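Local coordinates for gram-negative insecticidal protein (Chromobacterium piscinae, PDB 6FBM) that is an insecticidal toxin that probably acts by forming pores in membranes of target cells, as other members of the MACPF family do, at residues K79-Y84 and I119-T124; Q114-I119 and F378-L383; P312-V317 and S521-H526; L318-R323 and S511-M516; N350-V355 and A371-D376. All coordinates share one frame; numbering follows the deposited sequence.

Contact 1 lies on the MACPF sheet, contacts 4 and 5 on one mixed sheet of the C-terminal part, and contacts 2 and 3 sit between. Contact 1 is buried near the centre of the chain and is built on aromatic and aliphatic packing. Contact 2 is partly buried and contact 3 is a surface contact. They cover the junction, where packing of apolar groups is helped by a water in contact 2. Contact 4 is buried and contact 5 partly so. In their shared sheet strands 318-321 and 373-376 are neighbours, and both contacts rest on backbone hydrogen bonds.

Contact 1: K79-Y84 and I119-T124; sequences KEIEEY and ITYSST
Lys79 passes Thr120 at the place where the MACPF central sheet gives way to helices. Segment 119-124 runs into strand 120-134, and segment 79-84 starts helix 81-88. The helices between them probably correspond to the first of the two helical clusters which, in pore-forming relatives, unfold into membrane hairpins. Lys79 CG lies 3.7 Å from Thr120 OG1, a plain packing contact. Glu80 is the N-cap: its OE2 accepts from Glu82 N at 3.1 Å, met from above the carboxylate plane. Ile81 brings the main apolar contact. Its CG1 is anti to the backbone N (chi1 -167°), and the CD1 beyond it sits 3.4 Å from the centroid of the Tyr121 ring, almost on the ring normal. Ile119 CG2 lies over the opposite face, offset toward the rim. The ring is therefore held between two aliphatic groups. Its hydroxyl is bound outside the contact, by Asp113 O. Tyr84 crosses Tyr121 at about a right angle, with Tyr121 CB off-centre over the Tyr84 ring, 4.3 Å from its centroid. Phe109 meets both tyrosines edge-to-face and extends the aromatic cluster. Ser123 N lies at the edge of the Tyr84 ring, in its plane, and Tyr84 OH comes within 3.3 Å of Ser123 CB.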
# COMPACT_ATOMS: atom_id res chain seq x y z
N LYS A 79 -7.01 43.76 -23.61
CA LYS A 79 -6.44 43.85 -24.96
C LYS A 79 -5.00 44.32 -24.96
O LYS A 79 -4.31 44.21 -25.98
CB LYS A 79 -7.28 44.78 -25.81
CG LYS A 79 -8.67 44.22 -26.11
CD LYS A 79 -9.46 45.24 -26.95
CE LYS A 79 -10.46 44.58 -27.89
NZ LYS A 79 -10.71 45.43 -29.10
N GLU A 80 -4.54 44.83 -23.81
CA GLU A 80 -3.26 45.49 -23.70
C GLU A 80 -2.46 44.74 -22.62
O GLU A 80 -2.87 44.70 -21.46
CB GLU A 80 -3.53 46.98 -23.39
CG GLU A 80 -2.37 47.81 -22.83
CD GLU A 80 -1.06 47.59 -23.58
OE1 GLU A 80 -1.12 47.49 -24.83
OE2 GLU A 80 0.01 47.53 -22.93
N ILE A 81 -1.33 44.14 -23.01
CA ILE A 81 -0.54 43.27 -22.12
C ILE A 81 -0.13 43.96 -20.80
O ILE A 81 -0.19 43.34 -19.74
CB ILE A 81 0.70 42.67 -22.82
CG1 ILE A 81 1.34 41.54 -22.00
CG2 ILE A 81 1.76 43.73 -23.09
CD1 ILE A 81 0.57 40.25 -22.02
N GLU A 82 0.25 45.24 -20.87
CA GLU A 82 0.67 45.97 -19.67
C GLU A 82 -0.48 46.21 -18.70
O GLU A 82 -0.28 46.28 -17.49
CB GLU A 82 1.31 47.32 -20.02
CG GLU A 82 2.53 47.26 -20.93
CD GLU A 82 3.59 46.26 -20.49
OE1 GLU A 82 4.10 45.51 -21.36
OE2 GLU A 82 3.91 46.23 -19.27
N GLU A 83 -1.69 46.34 -19.23
CA GLU A 83 -2.86 46.51 -18.38
C GLU A 83 -3.21 45.16 -17.75
O GLU A 83 -3.58 45.09 -16.57
CB GLU A 83 -4.03 47.10 -19.17
CG GLU A 83 -5.28 47.40 -18.34
CD GLU A 83 -6.45 47.83 -19.21
OE1 GLU A 83 -7.38 47.00 -19.41
OE2 GLU A 83 -6.39 48.97 -19.74
N TYR A 84 -3.09 44.08 -18.52
CA TYR A 84 -3.25 42.73 -17.98
C TYR A 84 -2.33 42.50 -16.78
O TYR A 84 -2.78 42.03 -15.73
CB TYR A 84 -2.97 41.67 -19.05
CG TYR A 84 -2.89 40.28 -18.51
CD1 TYR A 84 -4.04 39.50 -18.36
CD2 TYR A 84 -1.67 39.74 -18.12
CE1 TYR A 84 -3.96 38.21 -17.83
CE2 TYR A 84 -1.58 38.46 -17.61
CZ TYR A 84 -2.72 37.70 -17.47
OH TYR A 84 -2.60 36.43 -16.97
N ILE A 119 -4.07 40.90 -29.61
CA ILE A 119 -4.30 39.70 -28.81
C ILE A 119 -4.98 40.17 -27.53
O ILE A 119 -4.61 41.22 -26.94
CB ILE A 119 -2.99 39.01 -28.45
CG1 ILE A 119 -2.22 38.61 -29.72
CG2 ILE A 119 -3.24 37.78 -27.57
CD1 ILE A 119 -2.83 37.52 -30.55
N THR A 120 -5.98 39.41 -27.11
CA THR A 120 -6.59 39.63 -25.81
C THR A 120 -6.03 38.57 -24.86
O THR A 120 -6.02 37.36 -25.16
CB THR A 120 -8.11 39.56 -25.89
OG1 THR A 120 -8.58 40.57 -26.80
CG2 THR A 120 -8.72 39.81 -24.50
N TYR A 121 -5.57 39.06 -23.71
CA TYR A 121 -4.95 38.25 -22.70
C TYR A 121 -5.98 38.05 -21.60
O TYR A 121 -6.49 39.03 -21.04
CB TYR A 121 -3.70 38.98 -22.16
CG TYR A 121 -2.74 39.34 -23.26
CD1 TYR A 121 -1.88 38.40 -23.79
CD2 TYR A 121 -2.70 40.63 -23.79
CE1 TYR A 121 -1.01 38.72 -24.81
CE2 TYR A 121 -1.83 40.97 -24.81
CZ TYR A 121 -0.99 40.00 -25.32
OH TYR A 121 -0.11 40.31 -26.35
N SER A 122 -6.30 36.79 -21.30
CA SER A 122 -7.23 36.49 -20.20
C SER A 122 -6.61 35.47 -19.28
O SER A 122 -6.01 34.48 -19.72
CB SER A 122 -8.57 35.99 -20.72
OG SER A 122 -8.42 34.84 -21.55
N SER A 123 -6.77 35.70 -17.98
CA SER A 123 -6.52 34.69 -16.96
C SER A 123 -7.83 34.44 -16.25
O SER A 123 -8.35 35.35 -15.60
CB SER A 123 -5.46 35.16 -15.98
OG SER A 123 -5.42 34.36 -14.80
N THR A 124 -8.37 33.24 -16.39
CA THR A 124 -9.58 32.87 -15.71
C THR A 124 -9.17 31.86 -14.64
O THR A 124 -8.78 30.74 -14.97
CB THR A 124 -10.58 32.30 -16.70
OG1 THR A 124 -10.99 33.33 -17.59
CG2 THR A 124 -11.79 31.76 -15.99

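Contact 2: Q114-I119 and F378-L383; sequences QQLTEI and FDLGVL
Leu116 CD2 lies over one face of the Phe378 ring, 4.0 Å from its centroid and offset toward the rim. The other methyl of the same leucine, CD1, meets Leu380 CD2 at 4.1 Å. Leu380 is the centre of the packing. Its CD1 approaches Thr117 O to 3.5 Å, and its CD2 also touches Ile119 CD1. Glu118 contributes its aliphatic part. The chain bends at chi2 (-66°), and CG rests 3.7 Å from Val382 CG1. Its carboxylate is bonded outside the contact, OE2 to Ser443 OG. One water joins the two backbones by donating to Glu118 O at 2.7 Å and to Leu380 O at 2.9 Å. Further out, Gly381 O bonds to Tyr415 OH and the backbone of Val382 bonds to that of His441, which helps hold the loop that presents Leu380. The contact joins the end of helix 111-115, in the MACPF part, to the loop before strand 383-384, in the C-terminal part, probably the beta-tripod region. Apolar groups carry it. These two segments share no direct hydrogen bond; the water links two carbonyls that could not bond to each other.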
# COMPACT_ATOMS: atom_id res chain seq x y z
N GLN A 114 2.56 37.25 -26.40
CA GLN A 114 2.85 38.36 -25.52
C GLN A 114 3.24 39.60 -26.31
O GLN A 114 2.82 40.71 -25.99
CB GLN A 114 3.97 37.99 -24.54
CG GLN A 114 3.58 37.00 -23.47
CD GLN A 114 4.78 36.53 -22.67
OE1 GLN A 114 5.08 35.33 -22.63
NE2 GLN A 114 5.48 37.47 -22.04
N GLN A 115 4.04 39.39 -27.33
CA GLN A 115 4.58 40.48 -28.13
C GLN A 115 3.62 40.91 -29.25
O GLN A 115 3.62 42.07 -29.64
CB GLN A 115 5.91 40.07 -28.74
CG GLN A 115 6.96 39.63 -27.75
CD GLN A 115 8.29 39.34 -28.43
OE1 GLN A 115 9.16 40.23 -28.56
NE2 GLN A 115 8.49 38.10 -28.84
N LEU A 116 2.81 39.99 -29.77
CA LEU A 116 1.81 40.38 -30.75
C LEU A 116 0.82 41.40 -30.21
O LEU A 116 0.56 41.49 -29.01
CB LEU A 116 1.06 39.16 -31.31
CG LEU A 116 1.89 38.33 -32.28
CD1 LEU A 116 1.06 37.14 -32.76
CD2 LEU A 116 2.37 39.21 -33.46
N THR A 117 0.26 42.14 -31.14
CA THR A 117 -0.73 43.13 -30.85
C THR A 117 -2.06 42.55 -31.36
O THR A 117 -2.06 41.47 -31.98
CB THR A 117 -0.29 44.48 -31.45
OG1 THR A 117 -0.98 45.54 -30.80
CG2 THR A 117 -0.52 44.58 -32.91
N GLU A 118 -3.19 43.17 -31.03
CA GLU A 118 -4.52 42.59 -31.34
C GLU A 118 -4.82 41.23 -30.67
O GLU A 118 -5.72 40.49 -31.11
CB GLU A 118 -4.72 42.42 -32.87
CG GLU A 118 -4.41 43.62 -33.75
CD GLU A 118 -5.34 44.79 -33.53
OE1 GLU A 118 -6.31 44.71 -32.73
OE2 GLU A 118 -5.05 45.82 -34.19
N ILE A 119 -4.07 40.90 -29.61
CA ILE A 119 -4.30 39.70 -28.81
C ILE A 119 -4.98 40.17 -27.53
O ILE A 119 -4.61 41.22 -26.94
CB ILE A 119 -2.99 39.01 -28.45
CG1 ILE A 119 -2.22 38.61 -29.72
CG2 ILE A 119 -3.24 37.78 -27.57
CD1 ILE A 119 -2.83 37.52 -30.55
N PHE A 378 0.56 37.87 -39.32
CA PHE A 378 0.41 37.09 -38.09
C PHE A 378 -0.99 36.51 -37.90
O PHE A 378 -1.29 35.97 -36.84
CB PHE A 378 0.78 37.99 -36.91
CG PHE A 378 2.09 38.70 -37.10
CD1 PHE A 378 3.27 38.00 -37.11
CD2 PHE A 378 2.12 40.05 -37.32
CE1 PHE A 378 4.48 38.62 -37.33
CE2 PHE A 378 3.32 40.71 -37.55
CZ PHE A 378 4.51 39.99 -37.54
N ASP A 379 -1.85 36.62 -38.93
CA ASP A 379 -3.16 35.99 -38.97
C ASP A 379 -3.97 36.44 -37.77
O ASP A 379 -4.52 35.63 -37.02
CB ASP A 379 -3.01 34.45 -39.03
CG ASP A 379 -4.32 33.72 -39.20
OD1 ASP A 379 -5.26 34.27 -39.83
OD2 ASP A 379 -4.40 32.58 -38.69
N LEU A 380 -3.99 37.75 -37.55
CA LEU A 380 -4.69 38.35 -36.44
C LEU A 380 -6.14 38.70 -36.73
O LEU A 380 -6.82 39.14 -35.83
CB LEU A 380 -3.98 39.63 -36.04
CG LEU A 380 -2.52 39.52 -35.67
CD1 LEU A 380 -1.91 40.86 -35.43
CD2 LEU A 380 -2.38 38.64 -34.46
N GLY A 381 -6.59 38.54 -37.97
CA GLY A 381 -7.90 39.02 -38.41
C GLY A 381 -8.02 40.52 -38.54
O GLY A 381 -9.14 41.06 -38.44
N VAL A 382 -6.91 41.22 -38.74
CA VAL A 382 -6.96 42.68 -39.01
C VAL A 382 -7.49 43.06 -40.39
O VAL A 382 -7.96 44.18 -40.60
CB VAL A 382 -5.59 43.37 -38.82
CG1 VAL A 382 -5.16 43.30 -37.37
CG2 VAL A 382 -4.52 42.77 -39.69
N LEU A 383 -7.36 42.12 -41.34
CA LEU A 383 -8.00 42.21 -42.63
C LEU A 383 -9.16 41.26 -42.60
O LEU A 383 -9.01 40.10 -42.20
CB LEU A 383 -7.05 41.79 -43.74
CG LEU A 383 -5.76 42.61 -43.86
CD1 LEU A 383 -4.90 42.07 -44.98
CD2 LEU A 383 -6.05 44.09 -44.04
O HOH W 1 -7.30 39.51 -33.00

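Contact 3: P312-V317 and S521-H526; sequences PKVDKV and SMLSQH
Val314 and His526 meet in a surface contact at the junction of the MACPF and C-terminal parts. Segment 312-317 is the loop that leads from helix 300-304 to strand 318-321. Segment 521-526 is the end of helix 516-524, the last helix of the chain, with the turn that follows it. His526 N bonds to Leu523 O at 3.1 Å, so the backbone of His526 is still tied to the last turn of the helix. The packing is mostly apolar. Val314 CG2 stands over the centre of one face of the His526 ring, 3.8 Å from the centroid and 6° off the normal, a CH-pi contact. Its CG1, anti to the backbone N (chi1 171°), points to Met522. The methionine chain is bent at chi2 and again at chi3 (-51°), and CE reaches Val314 CG1 at 3.8 Å. Leu523 CD2 adds a longer contact to Val314 CG2. The polar ends of two side chains are held by helix 111-115 and the turn after it. His526 ND1 bonds to Gln115 OE1, and Lys313 NZ bonds to Leu116 O and Gln114 O. The same region of the MACPF part thus grips both the loop and the imidazole. At the other end of the contact Lys316 passes Met522 loosely. Pro312 CB comes within 3.7 Å of His526 CE1, and Lys313 O lies 3.3 Å from that same carbon.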
# COMPACT_ATOMS: atom_id res chain seq x y z
N PRO A 312 8.01 43.93 -25.22
CA PRO A 312 8.14 44.44 -26.58
C PRO A 312 6.94 44.03 -27.46
O PRO A 312 6.49 42.88 -27.39
CB PRO A 312 9.45 43.81 -27.07
CG PRO A 312 9.74 42.67 -26.16
CD PRO A 312 9.14 43.07 -24.84
N LYS A 313 6.43 44.98 -28.27
CA LYS A 313 5.25 44.74 -29.09
C LYS A 313 5.56 44.82 -30.58
O LYS A 313 6.40 45.62 -31.00
CB LYS A 313 4.17 45.77 -28.75
CG LYS A 313 3.74 45.82 -27.30
CD LYS A 313 3.23 44.47 -26.79
CE LYS A 313 2.05 43.92 -27.60
NZ LYS A 313 1.26 42.92 -26.85
N VAL A 314 4.88 43.98 -31.35
CA VAL A 314 4.88 44.02 -32.80
C VAL A 314 3.62 44.81 -33.16
O VAL A 314 2.54 44.26 -33.22
CB VAL A 314 4.82 42.60 -33.40
CG1 VAL A 314 4.59 42.64 -34.90
CG2 VAL A 314 6.11 41.87 -33.08
N ASP A 315 3.79 46.11 -33.36
CA ASP A 315 2.72 46.99 -33.84
C ASP A 315 2.53 46.92 -35.37
O ASP A 315 1.42 47.15 -35.87
CB ASP A 315 3.02 48.43 -33.42
CG ASP A 315 2.99 48.62 -31.92
OD1 ASP A 315 1.97 48.30 -31.29
OD2 ASP A 315 3.98 49.12 -31.39
N LYS A 316 3.60 46.59 -36.09
CA LYS A 316 3.59 46.54 -37.53
C LYS A 316 3.03 45.18 -37.95
O LYS A 316 3.78 44.21 -38.09
CB LYS A 316 5.01 46.75 -38.09
CG LYS A 316 5.75 48.01 -37.63
CD LYS A 316 5.49 49.16 -38.55
CE LYS A 316 5.90 50.52 -37.99
NZ LYS A 316 7.31 50.87 -38.35
N VAL A 317 1.71 45.12 -38.15
CA VAL A 317 1.04 43.84 -38.41
C VAL A 317 0.51 43.63 -39.80
O VAL A 317 0.03 42.54 -40.12
CB VAL A 317 -0.11 43.60 -37.41
CG1 VAL A 317 0.47 43.44 -36.02
CG2 VAL A 317 -1.16 44.73 -37.46
N SER A 521 13.39 43.39 -40.66
CA SER A 521 14.22 44.15 -39.73
C SER A 521 13.55 44.31 -38.35
O SER A 521 14.17 44.05 -37.31
CB SER A 521 14.58 45.51 -40.34
OG SER A 521 15.26 46.34 -39.41
N MET A 522 12.28 44.72 -38.36
CA MET A 522 11.46 44.85 -37.13
C MET A 522 11.36 43.52 -36.39
O MET A 522 11.57 43.48 -35.19
CB MET A 522 10.07 45.39 -37.49
CG MET A 522 9.13 45.68 -36.33
SD MET A 522 8.33 44.25 -35.57
CE MET A 522 7.63 43.38 -36.97
N LEU A 523 11.07 42.43 -37.10
CA LEU A 523 10.97 41.09 -36.50
C LEU A 523 12.27 40.50 -35.96
O LEU A 523 12.22 39.69 -35.01
CB LEU A 523 10.40 40.08 -37.50
CG LEU A 523 8.89 40.03 -37.76
CD1 LEU A 523 8.55 38.84 -38.64
CD2 LEU A 523 8.11 39.97 -36.46
N SER A 524 13.41 40.85 -36.57
CA SER A 524 14.70 40.34 -36.12
C SER A 524 15.08 40.86 -34.72
O SER A 524 15.95 40.28 -34.08
CB SER A 524 15.82 40.67 -37.13
OG SER A 524 16.25 42.03 -36.99
N GLN A 525 14.44 41.94 -34.25
CA GLN A 525 14.59 42.45 -32.88
C GLN A 525 13.54 41.89 -31.86
O GLN A 525 13.33 42.50 -30.80
CB GLN A 525 14.51 43.97 -32.88
CG GLN A 525 15.34 44.67 -33.94
CD GLN A 525 15.33 46.18 -33.72
OE1 GLN A 525 14.67 46.96 -34.45
NE2 GLN A 525 16.07 46.62 -32.71
N HIS A 526 12.87 40.78 -32.21
CA HIS A 526 11.88 40.15 -31.33
C HIS A 526 12.23 38.66 -31.23
O HIS A 526 12.27 37.96 -32.23
CB HIS A 526 10.43 40.32 -31.86
CG HIS A 526 9.87 41.70 -31.70
ND1 HIS A 526 9.22 42.11 -30.55
CD2 HIS A 526 9.81 42.75 -32.55
CE1 HIS A 526 8.84 43.37 -30.70
NE2 HIS A 526 9.18 43.78 -31.90

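Contact 4: L318-R323 and S511-M516; sequences LLMDAR and SAIASM
Strands 318-321 and 513-515 form the parallel edge of a mixed four-stranded sheet, with Leu318 paired to Ile513 and Leu319 to Ala514. Strand 513-515 is an outermost strand of this sheet within the chain, and strand 318-321 has 373-376 as its other neighbour. The axes of the two short strands diverge by 48°. Three backbone hydrogen bonds join them. Leu318 N donates to Ala512 O at 3.0 Å, and Ala514 N donates to Leu318 O at 3.1 Å. The third, from Met320 N to Ala514 O, is 2.7 Å and nearly straight, but the donor is tilted 29° out of the carbonyl plane. Ala514 O also takes a CA-H contact from Leu319. Leu318, Met320 and Ile513 point to one face of the sheet. There Leu318 CB touches Ile513 CG1 at 4.1 Å. Met320 bends at chi3 (65°), and its CE reaches Ile513 CG2 at 3.8 Å. Phe374 of the neighbouring strand packs on both Met320 and Ile513. Ala514 and Leu319 lie on the other face, where Tyr352 touches Leu319. Ser515 is the N-cap of helix 516-524. Its side chain caps a backbone N further on, while Glu518 OE1 accepts from Ser515 N, in keeping with a capping box. Leu319 CD1 packs 3.8 Å from the CA of Met516, the first residue of that helix.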
# COMPACT_ATOMS: atom_id res chain seq x y z
N LEU A 318 0.61 44.66 -40.64
CA LEU A 318 0.26 44.54 -42.04
C LEU A 318 1.52 44.58 -42.85
O LEU A 318 2.29 45.53 -42.78
CB LEU A 318 -0.69 45.65 -42.44
CG LEU A 318 -2.09 45.58 -41.83
CD1 LEU A 318 -2.93 46.81 -42.20
CD2 LEU A 318 -2.81 44.31 -42.25
N LEU A 319 1.72 43.54 -43.63
CA LEU A 319 2.82 43.45 -44.56
C LEU A 319 2.34 44.07 -45.85
O LEU A 319 1.43 43.56 -46.50
CB LEU A 319 3.16 41.98 -44.74
CG LEU A 319 4.37 41.56 -45.57
CD1 LEU A 319 5.65 42.18 -45.07
CD2 LEU A 319 4.44 40.04 -45.59
N MET A 320 2.99 45.18 -46.23
CA MET A 320 2.65 45.92 -47.46
C MET A 320 3.55 45.56 -48.65
O MET A 320 4.77 45.39 -48.53
CB MET A 320 2.76 47.41 -47.21
CG MET A 320 2.17 48.25 -48.30
SD MET A 320 2.06 49.99 -47.82
CE MET A 320 3.80 50.44 -47.67
N ASP A 321 2.92 45.47 -49.81
CA ASP A 321 3.60 45.50 -51.08
C ASP A 321 3.06 46.75 -51.79
O ASP A 321 1.91 46.77 -52.21
CB ASP A 321 3.31 44.21 -51.84
CG ASP A 321 3.88 44.21 -53.24
OD1 ASP A 321 4.42 45.25 -53.66
OD2 ASP A 321 3.73 43.20 -53.94
N ALA A 322 3.90 47.80 -51.87
CA ALA A 322 3.47 49.11 -52.38
C ALA A 322 3.46 49.19 -53.90
O ALA A 322 2.84 50.11 -54.44
CB ALA A 322 4.33 50.23 -51.79
N ARG A 323 4.13 48.26 -54.60
CA ARG A 323 4.22 48.29 -56.06
C ARG A 323 3.79 46.94 -56.66
O ARG A 323 4.58 46.28 -57.35
CB ARG A 323 5.65 48.64 -56.53
CG ARG A 323 6.31 49.93 -56.00
CD ARG A 323 7.78 49.87 -56.37
NE ARG A 323 8.57 51.04 -55.95
CZ ARG A 323 9.01 51.30 -54.70
NH1 ARG A 323 8.74 50.49 -53.68
NH2 ARG A 323 9.74 52.40 -54.48
N SER A 511 2.07 53.45 -38.58
CA SER A 511 2.52 52.59 -37.49
C SER A 511 2.10 51.12 -37.60
O SER A 511 2.73 50.27 -36.98
CB SER A 511 2.11 53.17 -36.12
OG SER A 511 0.73 53.42 -36.05
N ALA A 512 1.06 50.83 -38.40
CA ALA A 512 0.53 49.46 -38.56
C ALA A 512 1.13 48.72 -39.75
O ALA A 512 0.86 47.52 -39.96
CB ALA A 512 -0.98 49.50 -38.68
N ILE A 513 1.97 49.42 -40.51
CA ILE A 513 2.36 48.99 -41.85
C ILE A 513 3.88 48.85 -41.99
O ILE A 513 4.65 49.63 -41.44
CB ILE A 513 1.79 50.02 -42.84
CG1 ILE A 513 0.48 49.49 -43.36
CG2 ILE A 513 2.74 50.38 -43.99
CD1 ILE A 513 -0.37 50.59 -43.96
N ALA A 514 4.29 47.85 -42.77
CA ALA A 514 5.70 47.72 -43.09
C ALA A 514 5.87 46.96 -44.38
O ALA A 514 5.07 46.06 -44.67
CB ALA A 514 6.46 47.03 -41.98
N SER A 515 6.90 47.33 -45.13
CA SER A 515 7.30 46.61 -46.34
C SER A 515 7.99 45.31 -45.96
O SER A 515 8.36 45.14 -44.80
CB SER A 515 8.24 47.45 -47.19
OG SER A 515 9.44 47.73 -46.48
N MET A 516 8.19 44.43 -46.93
CA MET A 516 8.91 43.18 -46.73
C MET A 516 10.18 43.39 -45.93
O MET A 516 10.38 42.74 -44.91
CB MET A 516 9.23 42.49 -48.06
CG MET A 516 9.74 41.05 -47.90
SD MET A 516 8.58 39.87 -47.09
CE MET A 516 9.65 38.55 -46.46

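Contact 5: N350-V355 and A371-D376; sequences NGYKMV and APIFKD
Lys375 NZ donates to Asn350 O at 2.7 Å, across an antiparallel strand pair at one edge of the mixed sheet. The pair is made by the weakly bonded strand 352-354 and strand 373-376. The lysine chain is extended beyond CG, which is anti to the backbone N (chi1 173°), and it runs past Gly351 O to the Asn350 carbonyl. The donor is tilted 35° from the plane of that carbonyl. On the way Lys375 CB sits over the centre of one face of the Tyr352 ring, 3.7 Å from its centroid, and the two side chains cross at about a right angle. Ile373 CD1 touches Tyr352 CB, so Lys375 and Ile373 pack together against this tyrosine. Lys353 and Phe374 form the hydrogen-bonded pair. Lys353 N gives to Phe374 O, and Phe374 N gives back to Lys353 O at 3.0 Å, in the carbonyl plane and on a lone pair. Lys353 O also receives a CA-H contact from Ile373. A water extends the ladder at one end, donating to Gly351 O and accepting from Asp376 N, both at 2.7 Å. The Asp376 carboxylate turns away, and its OD1 accepts from Leu380 N. On the other side of strand 373-376, Leu319 and Asp321 of strand 318-321 bond to it. Phe374 turns to the sheet face of Met320, and Val355 CG2 meets the ring at its edge, in plane, 3.7 Å from Phe374 CE2.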
# COMPACT_ATOMS: atom_id res chain seq x y z
N ASN A 350 -0.81 35.09 -52.62
CA ASN A 350 -0.07 34.73 -51.40
C ASN A 350 -0.62 35.40 -50.15
O ASN A 350 0.15 35.85 -49.30
CB ASN A 350 1.43 35.09 -51.52
CG ASN A 350 2.10 34.45 -52.72
OD1 ASN A 350 1.65 33.40 -53.24
ND2 ASN A 350 3.21 35.07 -53.16
N GLY A 351 -1.95 35.51 -50.06
CA GLY A 351 -2.57 36.14 -48.91
C GLY A 351 -2.45 37.67 -48.82
O GLY A 351 -2.85 38.26 -47.79
N TYR A 352 -1.96 38.32 -49.88
CA TYR A 352 -1.99 39.77 -49.95
C TYR A 352 -3.37 40.19 -50.45
O TYR A 352 -3.97 39.50 -51.26
CB TYR A 352 -0.93 40.31 -50.88
CG TYR A 352 0.44 40.37 -50.28
CD1 TYR A 352 1.32 39.28 -50.35
CD2 TYR A 352 0.89 41.54 -49.68
CE1 TYR A 352 2.58 39.34 -49.82
CE2 TYR A 352 2.15 41.61 -49.15
CZ TYR A 352 3.00 40.50 -49.21
OH TYR A 352 4.27 40.60 -48.67
N LYS A 353 -3.85 41.33 -49.96
CA LYS A 353 -5.23 41.74 -50.19
C LYS A 353 -5.34 43.17 -50.71
O LYS A 353 -4.57 44.04 -50.34
CB LYS A 353 -6.04 41.59 -48.91
CG LYS A 353 -5.94 40.22 -48.25
CD LYS A 353 -6.58 39.09 -49.08
CE LYS A 353 -6.30 37.73 -48.46
NZ LYS A 353 -7.27 36.72 -48.98
N MET A 354 -6.32 43.38 -51.58
CA MET A 354 -6.67 44.69 -52.13
C MET A 354 -7.46 45.47 -51.13
O MET A 354 -8.34 44.90 -50.46
CB MET A 354 -7.51 44.51 -53.40
CG MET A 354 -8.01 45.80 -54.04
SD MET A 354 -8.92 45.35 -55.50
CE MET A 354 -9.63 46.95 -55.92
N VAL A 355 -7.16 46.77 -51.03
CA VAL A 355 -7.95 47.69 -50.20
C VAL A 355 -8.65 48.82 -50.98
O VAL A 355 -9.50 49.52 -50.42
CB VAL A 355 -7.10 48.29 -49.09
CG1 VAL A 355 -6.67 47.18 -48.15
CG2 VAL A 355 -5.91 49.06 -49.63
N ALA A 371 -1.59 51.02 -56.29
CA ALA A 371 -2.41 50.84 -55.11
C ALA A 371 -1.76 49.74 -54.29
O ALA A 371 -1.59 48.64 -54.78
CB ALA A 371 -3.83 50.45 -55.47
N PRO A 372 -1.42 50.03 -53.03
CA PRO A 372 -0.79 48.99 -52.24
C PRO A 372 -1.75 47.82 -51.90
O PRO A 372 -2.99 47.96 -51.91
CB PRO A 372 -0.35 49.73 -51.00
CG PRO A 372 -1.30 50.85 -50.85
CD PRO A 372 -1.75 51.23 -52.22
N ILE A 373 -1.15 46.67 -51.66
CA ILE A 373 -1.83 45.49 -51.14
C ILE A 373 -1.19 45.09 -49.83
O ILE A 373 -0.02 45.38 -49.59
CB ILE A 373 -1.88 44.33 -52.17
CG1 ILE A 373 -0.48 43.91 -52.63
CG2 ILE A 373 -2.72 44.76 -53.35
CD1 ILE A 373 -0.47 42.79 -53.65
N PHE A 374 -1.99 44.50 -48.96
CA PHE A 374 -1.59 44.24 -47.58
C PHE A 374 -1.88 42.80 -47.21
O PHE A 374 -2.85 42.22 -47.69
CB PHE A 374 -2.32 45.17 -46.63
CG PHE A 374 -2.05 46.61 -46.89
CD1 PHE A 374 -0.97 47.24 -46.29
CD2 PHE A 374 -2.87 47.35 -47.69
CE1 PHE A 374 -0.72 48.59 -46.51
CE2 PHE A 374 -2.63 48.71 -47.91
CZ PHE A 374 -1.56 49.33 -47.30
N LYS A 375 -1.02 42.22 -46.40
CA LYS A 375 -1.15 40.86 -45.95
C LYS A 375 -1.22 40.82 -44.42
O LYS A 375 -0.44 41.47 -43.74
CB LYS A 375 0.02 40.02 -46.45
CG LYS A 375 0.04 38.62 -45.88
CD LYS A 375 1.02 37.72 -46.61
CE LYS A 375 1.09 36.34 -45.98
NZ LYS A 375 1.51 35.32 -46.98
N ASP A 376 -2.16 40.03 -43.91
CA ASP A 376 -2.31 39.80 -42.49
C ASP A 376 -1.27 38.76 -42.06
O ASP A 376 -1.55 37.58 -41.98
CB ASP A 376 -3.75 39.33 -42.21
CG ASP A 376 -4.13 39.42 -40.73
OD1 ASP A 376 -3.22 39.56 -39.87
OD2 ASP A 376 -5.34 39.36 -40.43
O HOH W 2 -3.74 38.39 -45.27